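Glycosyl hydrolase family 88 (Pedobacter heparinus, PDB 3WIW) hydrolyses unsaturated glucuronyl saccharides, with specificity for those derived from heparin, and folds as an alpha6/alpha6-barrel. Local coordinates at residues 251-256 with 313-318; 40-45 with 345-350; 216-221 with 233-238; 73-78 with 118-123. All coordinates share one frame; numbering follows the deposited sequence. Where two conformers were deposited one is given.

Contact 1: residues 251-256 with 313-318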
loop_
_atom_site.group_PDB
_atom_site.type_symbol
_atom_site.label_atom_id
_atom_site.label_comp_id
_atom_site.label_asym_id
_atom_site.label_seq_id
_atom_site.Cartn_x
_atom_site.Cartn_y
_atom_site.Cartn_z
ATOM N N GLY A 251 6.562 2.423 5.709
ATOM C CA GLY A 251 6.806 3.227 6.899
ATOM C C GLY A 251 6.360 4.667 6.713
ATOM O O GLY A 251 5.627 5.205 7.554
ATOM N N LEU A 252 6.797 5.293 5.623
ATOM C CA LEU A 252 6.400 6.672 5.346
ATOM C C LEU A 252 4.870 6.797 5.320
ATOM O O LEU A 252 4.280 7.678 5.964
ATOM C CB LEU A 252 6.977 7.123 4.007
ATOM C CG LEU A 252 6.557 8.522 3.571
ATOM C CD1 LEU A 252 7.016 9.603 4.565
ATOM C CD2 LEU A 252 7.077 8.814 2.154
ATOM N N TYR A 253 4.237 5.929 4.540
ATOM C CA TYR A 253 2.795 5.954 4.406
ATOM C C TYR A 253 2.126 5.679 5.762
ATOM O O TYR A 253 1.161 6.352 6.124
ATOM C CB TYR A 253 2.389 4.921 3.378
ATOM C CG TYR A 253 0.981 4.996 2.849
ATOM C CD1 TYR A 253 -0.117 4.714 3.671
ATOM C CD2 TYR A 253 0.736 5.301 1.509
ATOM C CE1 TYR A 253 -1.415 4.712 3.172
ATOM C CE2 TYR A 253 -0.558 5.315 1.001
ATOM C CZ TYR A 253 -1.627 5.005 1.837
ATOM O OH TYR A 253 -2.906 4.975 1.331
ATOM N N GLY A 254 2.626 4.671 6.483
ATOM C CA GLY A 254 2.054 4.252 7.756
ATOM C C GLY A 254 1.962 5.427 8.728
ATOM O O GLY A 254 0.950 5.564 9.432
ATOM N N TYR A 255 2.996 6.271 8.781
ATOM C CA TYR A 255 3.007 7.389 9.743
ATOM C C TYR A 255 2.230 8.592 9.233
ATOM O O TYR A 255 1.614 9.288 10.034
ATOM C CB TYR A 255 4.437 7.724 10.250
ATOM C CG TYR A 255 4.848 6.594 11.147
ATOM C CD1 TYR A 255 4.313 6.504 12.429
ATOM C CD2 TYR A 255 5.628 5.538 10.681
ATOM C CE1 TYR A 255 4.594 5.436 13.255
ATOM C CE2 TYR A 255 5.908 4.455 11.494
ATOM C CZ TYR A 255 5.372 4.404 12.776
ATOM O OH TYR A 255 5.643 3.312 13.555
ATOM N N THR A 256 2.223 8.808 7.916
ATOM C CA THR A 256 1.394 9.848 7.325
ATOM C C THR A 256 -0.089 9.547 7.594
ATOM O O THR A 256 -0.843 10.409 8.068
ATOM C CB THR A 256 1.699 9.973 5.825
ATOM O OG1 THR A 256 3.084 10.317 5.663
ATOM C CG2 THR A 256 0.827 11.035 5.212
ATOM N N ALA A 313 4.759 8.321 -3.468
ATOM C CA ALA A 313 4.057 9.460 -4.040
ATOM C C ALA A 313 2.725 9.702 -3.313
ATOM O O ALA A 313 2.417 10.847 -2.939
ATOM C CB ALA A 313 3.837 9.265 -5.529
ATOM N N SER A 314 1.934 8.645 -3.102
ATOM C CA SER A 314 0.653 8.815 -2.432
ATOM C C SER A 314 0.854 9.389 -1.031
ATOM O O SER A 314 0.189 10.355 -0.648
ATOM C CB SER A 314 -0.109 7.507 -2.376
ATOM O OG SER A 314 -1.413 7.818 -1.942
ATOM N N ALA A 315 1.815 8.842 -0.292
ATOM C CA ALA A 315 2.072 9.313 1.064
ATOM C C ALA A 315 2.538 10.771 1.075
ATOM O O ALA A 315 2.069 11.560 1.903
ATOM C CB ALA A 315 3.093 8.427 1.760
ATOM N N LEU A 316 3.473 11.115 0.189
ATOM C CA LEU A 316 3.999 12.480 0.161
ATOM C C LEU A 316 2.930 13.507 -0.179
ATOM O O LEU A 316 2.959 14.635 0.326
ATOM C CB LEU A 316 5.197 12.601 -0.784
ATOM C CG LEU A 316 6.486 11.912 -0.332
ATOM C CD1 LEU A 316 7.536 12.138 -1.398
ATOM C CD2 LEU A 316 6.965 12.453 1.011
ATOM N N LEU A 317 1.964 13.118 -1.009
ATOM C CA LEU A 317 0.856 14.028 -1.312
ATOM C C LEU A 317 0.011 14.302 -0.061
ATOM O O LEU A 317 -0.305 15.455 0.220
ATOM C CB LEU A 317 -0.002 13.469 -2.441
ATOM C CG LEU A 317 0.690 13.515 -3.807
ATOM C CD1 LEU A 317 -0.029 12.604 -4.810
ATOM C CD2 LEU A 317 0.791 14.961 -4.323
ATOM N N ASP A 318 -0.326 13.267 0.709
ATOM C CA ASP A 318 -1.021 13.523 1.967
ATOM C C ASP A 318 -0.127 14.287 2.947
ATOM O O ASP A 318 -0.597 15.184 3.633
ATOM C CB ASP A 318 -1.554 12.245 2.602
ATOM C CG ASP A 318 -3.009 11.980 2.241
ATOM O OD1 ASP A 318 -3.514 12.522 1.220
ATOM O OD2 ASP A 318 -3.639 11.204 2.970
#
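Apolar packing carries this contact between two buried helices. The methyl of Ala315 is its centre. Ala315 CB lies 3.6 Å from Tyr253 CA, so a small side chain presses directly on the opposite backbone. The segment axes can therefore approach to 8.8 Å, at an angle of 32°. Leu252 has CG anti to its backbone N (chi1 176°) and sets that branch carbon against Ala315 CB. Its CD2 reaches on to Leu316 CD2 at 3.8 Å, where the two leucines cross at about a right angle. The Tyr253 ring runs past Ala315 CB, with CD2 3.9 Å from it, and on to Ser314. Thr256 sends CG2 over Ala315 O and against Asp318 CB, 3.7 Å away.

The polar groups bond within their own helix or outside the two segments. Thr256 OG1 turns back along its own helix and donates to Leu252 O at 2.9 Å. That oxygen also accepts from Thr256 N. Tyr253 OH and Ser314 OG both bond to Glu383, and Asp318 forms a salt bridge with Lys260.

The pair belongs to helices 245-262 and 306-322 of the alpha6/alpha6-barrel. Helix 375-392 packs on Tyr253 and Ser314, helix 265-279 on Leu252 and Thr256, and helix 327-340 on Leu316.

Contact 2: residues 40-45 with 345-350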
loop_
_atom_site.group_PDB
_atom_site.type_symbol
_atom_site.label_atom_id
_atom_site.label_comp_id
_atom_site.label_asym_id
_atom_site.label_seq_id
_atom_site.Cartn_x
_atom_site.Cartn_y
_atom_site.Cartn_z
ATOM N N VAL A 40 -8.387 4.069 -17.152
ATOM C CA VAL A 40 -9.789 3.690 -17.281
ATOM C C VAL A 40 -9.954 2.589 -18.331
ATOM O O VAL A 40 -10.677 1.616 -18.107
ATOM C CB VAL A 40 -10.647 4.919 -17.605
ATOM C CG1 VAL A 40 -12.074 4.513 -17.923
ATOM C CG2 VAL A 40 -10.637 5.868 -16.410
ATOM N N ILE A 41 -9.266 2.716 -19.464
ATOM C CA ILE A 41 -9.328 1.672 -20.489
ATOM C C ILE A 41 -8.786 0.343 -19.963
ATOM O O ILE A 41 -9.412 -0.719 -20.148
ATOM C CB ILE A 41 -8.570 2.084 -21.768
ATOM C CG1 ILE A 41 -9.318 3.211 -22.474
ATOM C CG2 ILE A 41 -8.441 0.911 -22.720
ATOM C CD1 ILE A 41 -8.473 3.941 -23.495
ATOM N N GLN A 42 -7.638 0.394 -19.299
ATOM C CA GLN A 42 -7.020 -0.815 -18.765
ATOM C C GLN A 42 -7.964 -1.521 -17.794
ATOM O O GLN A 42 -8.185 -2.736 -17.905
ATOM C CB GLN A 42 -5.690 -0.477 -18.086
ATOM C CG GLN A 42 -4.577 -0.020 -19.056
ATOM C CD GLN A 42 -4.153 -1.110 -20.041
ATOM O OE1 GLN A 42 -4.875 -1.420 -20.985
ATOM N NE2 GLN A 42 -2.980 -1.711 -19.807
ATOM N N LEU A 43 -8.535 -0.759 -16.857
ATOM C CA LEU A 43 -9.434 -1.313 -15.862
ATOM C C LEU A 43 -10.689 -1.872 -16.510
ATOM O O LEU A 43 -11.197 -2.909 -16.085
ATOM C CB LEU A 43 -9.815 -0.246 -14.837
ATOM C CG LEU A 43 -8.687 0.153 -13.891
ATOM C CD1 LEU A 43 -9.134 1.329 -13.019
ATOM C CD2 LEU A 43 -8.199 -1.036 -13.033
ATOM N N THR A 44 -11.200 -1.186 -17.528
ATOM C CA THR A 44 -12.384 -1.661 -18.234
ATOM C C THR A 44 -12.118 -3.034 -18.850
ATOM O O THR A 44 -12.912 -3.970 -18.686
ATOM C CB THR A 44 -12.814 -0.666 -19.321
ATOM O OG1 THR A 44 -13.115 0.590 -18.707
ATOM C CG2 THR A 44 -14.026 -1.167 -20.110
ATOM N N ARG A 45 -10.981 -3.166 -19.524
ATOM C CA ARG A 45 -10.623 -4.431 -20.146
ATOM C C ARG A 45 -10.318 -5.501 -19.090
ATOM O O ARG A 45 -10.701 -6.662 -19.256
ATOM C CB ARG A 45 -9.400 -4.247 -21.049
ATOM C CG ARG A 45 -9.579 -3.284 -22.220
ATOM C CD ARG A 45 -10.535 -3.798 -23.266
ATOM N NE ARG A 45 -10.222 -5.123 -23.820
ATOM C CZ ARG A 45 -9.353 -5.386 -24.800
ATOM N NH1 ARG A 45 -8.613 -4.433 -25.362
ATOM N NH2 ARG A 45 -9.208 -6.638 -25.219
ATOM N N TYR A 345 7.038 3.615 -17.771
ATOM C CA TYR A 345 6.306 2.982 -16.663
ATOM C C TYR A 345 4.822 2.714 -16.891
ATOM O O TYR A 345 4.258 1.807 -16.284
ATOM C CB TYR A 345 6.506 3.767 -15.358
ATOM C CG TYR A 345 7.880 3.557 -14.786
ATOM C CD1 TYR A 345 8.145 2.488 -13.942
ATOM C CD2 TYR A 345 8.923 4.397 -15.122
ATOM C CE1 TYR A 345 9.407 2.269 -13.419
ATOM C CE2 TYR A 345 10.207 4.192 -14.602
ATOM C CZ TYR A 345 10.442 3.111 -13.772
ATOM O OH TYR A 345 11.689 2.866 -13.252
ATOM N N LEU A 346 4.194 3.501 -17.754
ATOM C CA LEU A 346 2.751 3.402 -17.936
ATOM C C LEU A 346 2.441 2.554 -19.161
ATOM O O LEU A 346 2.837 2.897 -20.287
ATOM C CB LEU A 346 2.140 4.799 -18.097
ATOM C CG LEU A 346 0.630 4.853 -18.295
ATOM C CD1 LEU A 346 -0.063 4.531 -16.975
ATOM C CD2 LEU A 346 0.192 6.193 -18.780
ATOM N N ALA A 347 1.747 1.441 -18.957
ATOM C CA ALA A 347 1.369 0.567 -20.074
ATOM C C ALA A 347 0.542 1.287 -21.132
ATOM O O ALA A 347 -0.280 2.156 -20.820
ATOM C CB ALA A 347 0.566 -0.595 -19.535
ATOM N N LYS A 348 0.720 0.897 -22.390
ATOM C CA LYS A 348 -0.164 1.388 -23.440
ATOM C C LYS A 348 -1.503 0.682 -23.344
ATOM O O LYS A 348 -1.562 -0.472 -22.913
ATOM C CB LYS A 348 0.453 1.108 -24.800
ATOM C CG LYS A 348 1.707 1.885 -24.984
ATOM C CD LYS A 348 2.463 1.489 -26.255
ATOM C CE LYS A 348 3.829 2.159 -26.309
ATOM N NZ LYS A 348 4.783 1.688 -25.248
ATOM N N PRO A 349 -2.583 1.353 -23.764
ATOM C CA PRO A 349 -3.911 0.732 -23.707
ATOM C C PRO A 349 -3.917 -0.620 -24.386
ATOM O O PRO A 349 -3.432 -0.765 -25.508
ATOM C CB PRO A 349 -4.785 1.702 -24.498
ATOM C CG PRO A 349 -4.120 3.018 -24.331
ATOM C CD PRO A 349 -2.643 2.743 -24.249
ATOM N N GLY A 350 -4.448 -1.612 -23.689
ATOM C CA GLY A 350 -4.570 -2.943 -24.234
ATOM C C GLY A 350 -3.385 -3.854 -24.003
ATOM O O GLY A 350 -3.484 -5.067 -24.237
#
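One direct hydrogen bond ties helix 40-45 to loop 345-350. Gly350 N donates to Gln42 OE1 at 2.7 Å, with an N-H...O angle of 161°. The bond is short and fairly straight, but the donor sits above the plane of the amide carbonyl. Gln42 has CG beside its backbone N (chi1 -69°), and its chain bends again at chi2 (-64°). This fold brings the amide round to the loop. The other end of the amide is also held: Gln42 NE2 donates to the backbone oxygens of Glu351 and Phe355. With both ends engaged, the flip of the amide is fixed. The buried glutamine thus bonds to three backbone groups of the loop region.

In the alpha6/alpha6-barrel, the contact joins helix 30-49, near the start of the chain, to the loop that follows helix 327-340. It lies at the periphery, away from the annotated sites. The loop is itself shaped by backbone bonds from Tyr345 to Lys358 and from Ala347 to Ile356.

Van der Waals contacts flank the bond. Ala347 CB lies 3.7 Å from Gln42 NE2. The apolar pair is Ile41 CG2 with Pro349 CB, 4.1 Å apart, the two side chains crossing obliquely. Gly350 has a positive phi of 89°. A side chain there would be jammed against the carbonyl oxygen of Pro349, which favours glycine. Arg45 NH1 comes no nearer than 4.5 Å to Gly350 CA.

Contact 3: residues 216-221 with 233-238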
loop_
_atom_site.group_PDB
_atom_site.type_symbol
_atom_site.label_atom_id
_atom_site.label_comp_id
_atom_site.label_asym_id
_atom_site.label_seq_id
_atom_site.Cartn_x
_atom_site.Cartn_y
_atom_site.Cartn_z
ATOM N N SER A 216 14.187 1.721 8.061
ATOM C CA SER A 216 13.477 0.695 8.800
ATOM C C SER A 216 14.012 -0.710 8.505
ATOM O O SER A 216 14.440 -0.999 7.373
ATOM C CB SER A 216 11.958 0.749 8.524
ATOM O OG SER A 216 11.679 0.723 7.124
ATOM N N TYR A 217 13.935 -1.578 9.525
ATOM C CA TYR A 217 14.022 -3.028 9.363
ATOM C C TYR A 217 12.765 -3.554 8.682
ATOM O O TYR A 217 11.715 -2.883 8.652
ATOM C CB TYR A 217 14.085 -3.708 10.745
ATOM C CG TYR A 217 15.362 -3.439 11.505
ATOM C CD1 TYR A 217 16.520 -4.161 11.220
ATOM C CD2 TYR A 217 15.425 -2.464 12.498
ATOM C CE1 TYR A 217 17.688 -3.925 11.889
ATOM C CE2 TYR A 217 16.590 -2.217 13.185
ATOM C CZ TYR A 217 17.723 -2.951 12.876
ATOM O OH TYR A 217 18.893 -2.735 13.532
ATOM N N HIS A 218 12.827 -4.786 8.195
ATOM C CA HIS A 218 11.609 -5.411 7.702
ATOM C C HIS A 218 10.845 -6.073 8.856
ATOM O O HIS A 218 9.671 -5.759 9.082
ATOM C CB HIS A 218 11.907 -6.400 6.565
ATOM C CG HIS A 218 10.685 -6.791 5.795
ATOM N ND1 HIS A 218 10.727 -7.548 4.644
ATOM C CD2 HIS A 218 9.374 -6.528 6.030
ATOM C CE1 HIS A 218 9.499 -7.727 4.196
ATOM N NE2 HIS A 218 8.661 -7.121 5.023
ATOM N N VAL A 219 11.501 -6.988 9.580
ATOM C CA VAL A 219 10.870 -7.791 10.619
ATOM C C VAL A 219 11.487 -7.510 11.971
ATOM O O VAL A 219 12.708 -7.557 12.137
ATOM C CB VAL A 219 11.061 -9.296 10.336
ATOM C CG1 VAL A 219 10.294 -10.168 11.337
ATOM C CG2 VAL A 219 10.593 -9.606 8.963
ATOM N N ILE A 220 10.638 -7.224 12.942
ATOM C CA ILE A 220 11.031 -7.291 14.346
ATOM C C ILE A 220 10.302 -8.477 14.966
ATOM O O ILE A 220 9.080 -8.619 14.821
ATOM C CB ILE A 220 10.658 -5.990 15.096
ATOM C CG1 ILE A 220 11.324 -4.773 14.420
ATOM C CG2 ILE A 220 11.045 -6.074 16.578
ATOM C CD1 ILE A 220 12.841 -4.764 14.485
ATOM N N SER A 221 11.060 -9.336 15.642
ATOM C CA SER A 221 10.487 -10.453 16.378
ATOM C C SER A 221 10.481 -10.135 17.861
ATOM O O SER A 221 11.496 -9.698 18.419
ATOM C CB SER A 221 11.265 -11.740 16.140
ATOM O OG SER A 221 10.595 -12.809 16.779
ATOM N N GLU A 233 15.507 -8.150 11.672
ATOM C CA GLU A 233 15.982 -8.824 10.470
ATOM C C GLU A 233 15.176 -8.496 9.230
ATOM O O GLU A 233 14.088 -7.931 9.307
ATOM C CB GLU A 233 15.986 -10.328 10.708
ATOM C CG GLU A 233 14.594 -10.908 10.881
ATOM C CD GLU A 233 14.608 -12.372 11.281
ATOM O OE1 GLU A 233 13.687 -13.111 10.851
ATOM O OE2 GLU A 233 15.525 -12.774 12.034
ATOM N N THR A 234 15.733 -8.810 8.068
ATOM C CA THR A 234 15.005 -8.593 6.830
ATOM C C THR A 234 14.126 -9.799 6.495
ATOM O O THR A 234 14.282 -10.894 7.039
ATOM C CB THR A 234 15.935 -8.258 5.654
ATOM O OG1 THR A 234 15.125 -7.704 4.611
ATOM C CG2 THR A 234 16.675 -9.505 5.133
ATOM N N HIS A 235 13.210 -9.595 5.568
ATOM C CA HIS A 235 12.540 -10.697 4.915
ATOM C C HIS A 235 12.641 -10.511 3.403
ATOM O O HIS A 235 13.102 -11.407 2.708
ATOM C CB HIS A 235 11.093 -10.840 5.397
ATOM C CG HIS A 235 10.398 -12.032 4.838
ATOM N ND1 HIS A 235 10.739 -13.322 5.189
ATOM C CD2 HIS A 235 9.369 -12.134 3.964
ATOM C CE1 HIS A 235 9.954 -14.168 4.546
ATOM N NE2 HIS A 235 9.121 -13.471 3.791
ATOM N N GLN A 236 12.270 -9.344 2.898
ATOM C CA GLN A 236 12.304 -9.112 1.448
ATOM C C GLN A 236 13.348 -8.098 0.967
ATOM O O GLN A 236 13.413 -7.787 -0.238
ATOM C CB GLN A 236 10.896 -8.809 0.916
ATOM C CG GLN A 236 10.052 -10.096 0.947
ATOM C CD GLN A 236 8.594 -9.920 0.675
ATOM O OE1 GLN A 236 8.019 -8.912 1.017
ATOM N NE2 GLN A 236 7.974 -10.935 0.087
ATOM N N GLY A 237 14.196 -7.625 1.879
ATOM C CA GLY A 237 15.292 -6.750 1.498
ATOM C C GLY A 237 16.607 -7.466 1.269
ATOM O O GLY A 237 16.706 -8.689 1.363
ATOM N N LEU A 238 17.631 -6.684 0.967
ATOM C CA LEU A 238 18.948 -7.215 0.703
ATOM C C LEU A 238 19.611 -7.908 1.898
ATOM O O LEU A 238 20.171 -9.006 1.747
ATOM C CB LEU A 238 19.836 -6.071 0.221
ATOM C CG LEU A 238 21.218 -6.450 -0.296
ATOM C CD1 LEU A 238 21.106 -7.087 -1.686
ATOM C CD2 LEU A 238 22.126 -5.215 -0.356
HETATM O O HOH W 1 6.629 -8.148 3.262
#
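The His218 ring is gripped at its edge and met on its face. In its plane, ND1 accepts from Gln236 N at 2.9 Å, which leaves the ring proton on NE2. Also in plane, a water bonds weakly to NE2 and donates to Gln236 OE1. His235 turns its ring edge toward the face of His218 in an offset edge-to-face pair, planes at 64°. His235 CB lies 3.4 Å from His218 ND1. Trp244 stacks on His218 as well.

NE2 of His218 also bonds to Asp174, the predicted proton donor. His218 is thus a second-shell residue that would orient this acid and may influence its ionisation. An alanine here would remove the imidazole that Gln236 N and Asp174 bond to, and would probably loosen the turn at 234-237 and the placing of Asp174. Within that turn, Gly237 N donates to Thr234 OG1 at 2.9 Å, an ST motif. Thr234 is a predicted substrate-binding residue. His235 NE2 bonds to a bound EPE molecule, probably from the crystallisation liquor.

Val219 and Glu233 form an antiparallel hydrogen-bonded pair. Val219 N donates to Glu233 O at 2.8 Å, and Glu233 N to Val219 O at 2.9 Å. Their side chains share one sheet face, CB of Val219 3.9 Å from CG of Glu233.

Strand 219-222 is the middle strand of its sheet, between 170-172 and 229-233. The latter runs into the loop before helix 245-262.

Contact 4: residues 73-78 with 118-123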
loop_
_atom_site.group_PDB
_atom_site.type_symbol
_atom_site.label_atom_id
_atom_site.label_comp_id
_atom_site.label_asym_id
_atom_site.label_seq_id
_atom_site.Cartn_x
_atom_site.Cartn_y
_atom_site.Cartn_z
ATOM N N TRP A 73 -2.760 -12.381 -0.186
ATOM C CA TRP A 73 -2.709 -11.083 0.483
ATOM C C TRP A 73 -2.957 -9.884 -0.436
ATOM O O TRP A 73 -3.291 -8.788 0.047
ATOM C CB TRP A 73 -1.384 -10.895 1.214
ATOM C CG TRP A 73 -0.205 -10.485 0.346
ATOM C CD1 TRP A 73 0.652 -11.313 -0.316
ATOM C CD2 TRP A 73 0.260 -9.147 0.109
ATOM N NE1 TRP A 73 1.641 -10.565 -0.950
ATOM C CE2 TRP A 73 1.417 -9.234 -0.700
ATOM C CE3 TRP A 73 -0.187 -7.882 0.516
ATOM C CZ2 TRP A 73 2.130 -8.101 -1.126
ATOM C CZ3 TRP A 73 0.514 -6.758 0.100
ATOM C CH2 TRP A 73 1.664 -6.874 -0.722
ATOM N N THR A 74 -2.780 -10.073 -1.747
ATOM C CA THR A 74 -2.957 -8.988 -2.688
ATOM C C THR A 74 -4.353 -8.971 -3.289
ATOM O O THR A 74 -4.625 -8.135 -4.130
ATOM C CB THR A 74 -1.957 -9.064 -3.882
ATOM O OG1 THR A 74 -2.370 -10.106 -4.783
ATOM C CG2 THR A 74 -0.513 -9.302 -3.412
ATOM N N THR A 75 -5.249 -9.865 -2.854
ATOM C CA THR A 75 -6.481 -10.073 -3.596
ATOM C C THR A 75 -7.425 -8.849 -3.582
ATOM O O THR A 75 -8.237 -8.665 -4.497
ATOM C CB THR A 75 -7.186 -11.347 -3.098
ATOM O OG1 THR A 75 -8.150 -11.759 -4.067
ATOM C CG2 THR A 75 -7.868 -11.123 -1.749
ATOM N N GLY A 76 -7.341 -8.026 -2.543
ATOM C CA GLY A 76 -8.194 -6.856 -2.434
ATOM C C GLY A 76 -7.790 -5.682 -3.296
ATOM O O GLY A 76 -8.601 -4.758 -3.467
ATOM N N PHE A 77 -6.559 -5.661 -3.830
ATOM C CA PHE A 77 -6.094 -4.479 -4.545
ATOM C C PHE A 77 -6.847 -4.194 -5.842
ATOM O O PHE A 77 -7.204 -3.056 -6.089
ATOM C CB PHE A 77 -4.589 -4.543 -4.818
ATOM C CG PHE A 77 -3.764 -4.418 -3.565
ATOM C CD1 PHE A 77 -3.765 -3.224 -2.830
ATOM C CD2 PHE A 77 -2.985 -5.481 -3.123
ATOM C CE1 PHE A 77 -2.980 -3.073 -1.688
ATOM C CE2 PHE A 77 -2.205 -5.357 -1.968
ATOM C CZ PHE A 77 -2.212 -4.155 -1.236
ATOM N N PHE A 78 -7.098 -5.205 -6.674
ATOM C CA PHE A 78 -7.791 -4.976 -7.945
ATOM C C PHE A 78 -9.198 -4.362 -7.757
ATOM O O PHE A 78 -9.482 -3.332 -8.367
ATOM C CB PHE A 78 -7.831 -6.230 -8.790
ATOM C CG PHE A 78 -8.511 -6.035 -10.108
ATOM C CD1 PHE A 78 -7.955 -5.201 -11.080
ATOM C CD2 PHE A 78 -9.705 -6.676 -10.380
ATOM C CE1 PHE A 78 -8.581 -5.022 -12.299
ATOM C CE2 PHE A 78 -10.346 -6.509 -11.595
ATOM C CZ PHE A 78 -9.787 -5.680 -12.567
ATOM N N GLY A 118 -6.349 -5.643 6.303
ATOM C CA GLY A 118 -6.458 -4.280 5.822
ATOM C C GLY A 118 -6.283 -4.205 4.300
ATOM O O GLY A 118 -7.131 -3.640 3.574
ATOM N N PHE A 119 -5.174 -4.739 3.781
ATOM C CA PHE A 119 -4.986 -4.773 2.339
ATOM C C PHE A 119 -6.130 -5.525 1.642
ATOM O O PHE A 119 -6.554 -5.143 0.553
ATOM C CB PHE A 119 -3.678 -5.487 2.010
ATOM C CG PHE A 119 -2.423 -4.738 2.384
ATOM C CD1 PHE A 119 -2.189 -3.432 1.955
ATOM C CD2 PHE A 119 -1.426 -5.388 3.108
ATOM C CE1 PHE A 119 -0.943 -2.797 2.237
ATOM C CE2 PHE A 119 -0.211 -4.767 3.406
ATOM C CZ PHE A 119 0.024 -3.479 2.961
ATOM N N MET A 120 -6.590 -6.619 2.250
ATOM C CA MET A 120 -7.540 -7.510 1.580
ATOM C C MET A 120 -8.981 -7.016 1.623
ATOM O O MET A 120 -9.635 -6.971 0.585
ATOM C CB MET A 120 -7.458 -8.907 2.200
ATOM C CG MET A 120 -6.068 -9.539 1.999
ATOM S SD MET A 120 -5.733 -10.939 3.094
ATOM C CE MET A 120 -6.631 -12.186 2.245
ATOM N N LEU A 121 -9.471 -6.679 2.820
ATOM C CA LEU A 121 -10.846 -6.186 2.996
ATOM C C LEU A 121 -10.949 -4.676 2.982
ATOM O O LEU A 121 -11.884 -4.130 2.419
ATOM C CB LEU A 121 -11.434 -6.679 4.312
ATOM C CG LEU A 121 -11.859 -8.135 4.332
ATOM C CD1 LEU A 121 -12.174 -8.572 5.760
ATOM C CD2 LEU A 121 -13.107 -8.316 3.486
ATOM N N TYR A 122 -10.033 -3.973 3.640
ATOM C CA TYR A 122 -10.217 -2.528 3.686
ATOM C C TYR A 122 -9.982 -1.863 2.312
ATOM O O TYR A 122 -10.684 -0.909 1.954
ATOM C CB TYR A 122 -9.396 -1.885 4.805
ATOM C CG TYR A 122 -9.853 -0.477 5.123
ATOM C CD1 TYR A 122 -11.117 -0.247 5.670
ATOM C CD2 TYR A 122 -9.025 0.619 4.873
ATOM C CE1 TYR A 122 -11.540 1.052 5.955
ATOM C CE2 TYR A 122 -9.433 1.924 5.132
ATOM C CZ TYR A 122 -10.698 2.126 5.704
ATOM O OH TYR A 122 -11.144 3.409 5.995
ATOM N N CYS A 123 -9.031 -2.352 1.506
ATOM C CA CYS A 123 -8.885 -1.831 0.147
ATOM C C CYS A 123 -10.063 -2.133 -0.762
ATOM O O CYS A 123 -10.283 -1.414 -1.727
ATOM C CB CYS A 123 -7.600 -2.345 -0.519
ATOM S SG CYS A 123 -6.073 -1.854 0.314
HETATM O O HOH W 2 -5.193 -7.175 -0.958
#
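This is a buried aromatic contact beside the predicted active site. It joins residues 73-78, at the N-terminal end of helix 77-89, to the N-terminal part of helix 117-132. Phe119 meets Trp73 and Phe77 in an aromatic cluster. The edge of Trp73 points at the face of Phe119, with CZ3 3.8 Å above the ring plane and offset toward the rim; the planes meet at 63°. Phe77 approaches obliquely, its CZ 3.3 Å from Phe119 CD1. Cys123 SG adds a sulfur-aromatic contact, 3.9 Å from Phe77 CE1.

Both segments belong to the alpha6/alpha6-barrel. Phe119 touches the predicted nucleophile Asp116 and Trp250, a predicted substrate-binding residue. An alanine here would remove the ring that both Trp73 and Phe77 touch, and would probably loosen the cluster and disturb the packing beside Asp116.

The backbones come close at Gly76, whose CA makes a CA-H...O contact with Met120 O at 3.3 Å. A beta carbon there would clash with that oxygen and with Phe119 O. A bridging water donates to Trp73 O at 2.7 Å, accepts from Gly76 N, and donates weakly to Phe119 O. A wider pi-type turn marks 118-123, where Cys123 N bonds to Gly118 O.

Contact 2 spans most of the chain, from helix 30-49 to the loop after helix 327-340. The other three fall within that span, in the order 4, 3, 1. The loop after strand 229-233 links contact 3 to helix 245-262 of contact 1. Contacts 1 and 4 lie deep in the helical barrel, their centres about 18 Å apart, and both adjoin helix 375-392. Contact 3 adjoins the predicted proton donor Asp174 and contact 4 the predicted nucleophile Asp116; their nearest atoms are about 6 Å apart. Contact 2 is peripheral, its centre about 34 Å from that of contact 3, yet Leu43 packs on Phe78 of contact 4. The active-site region thus draws on segments distant in sequence.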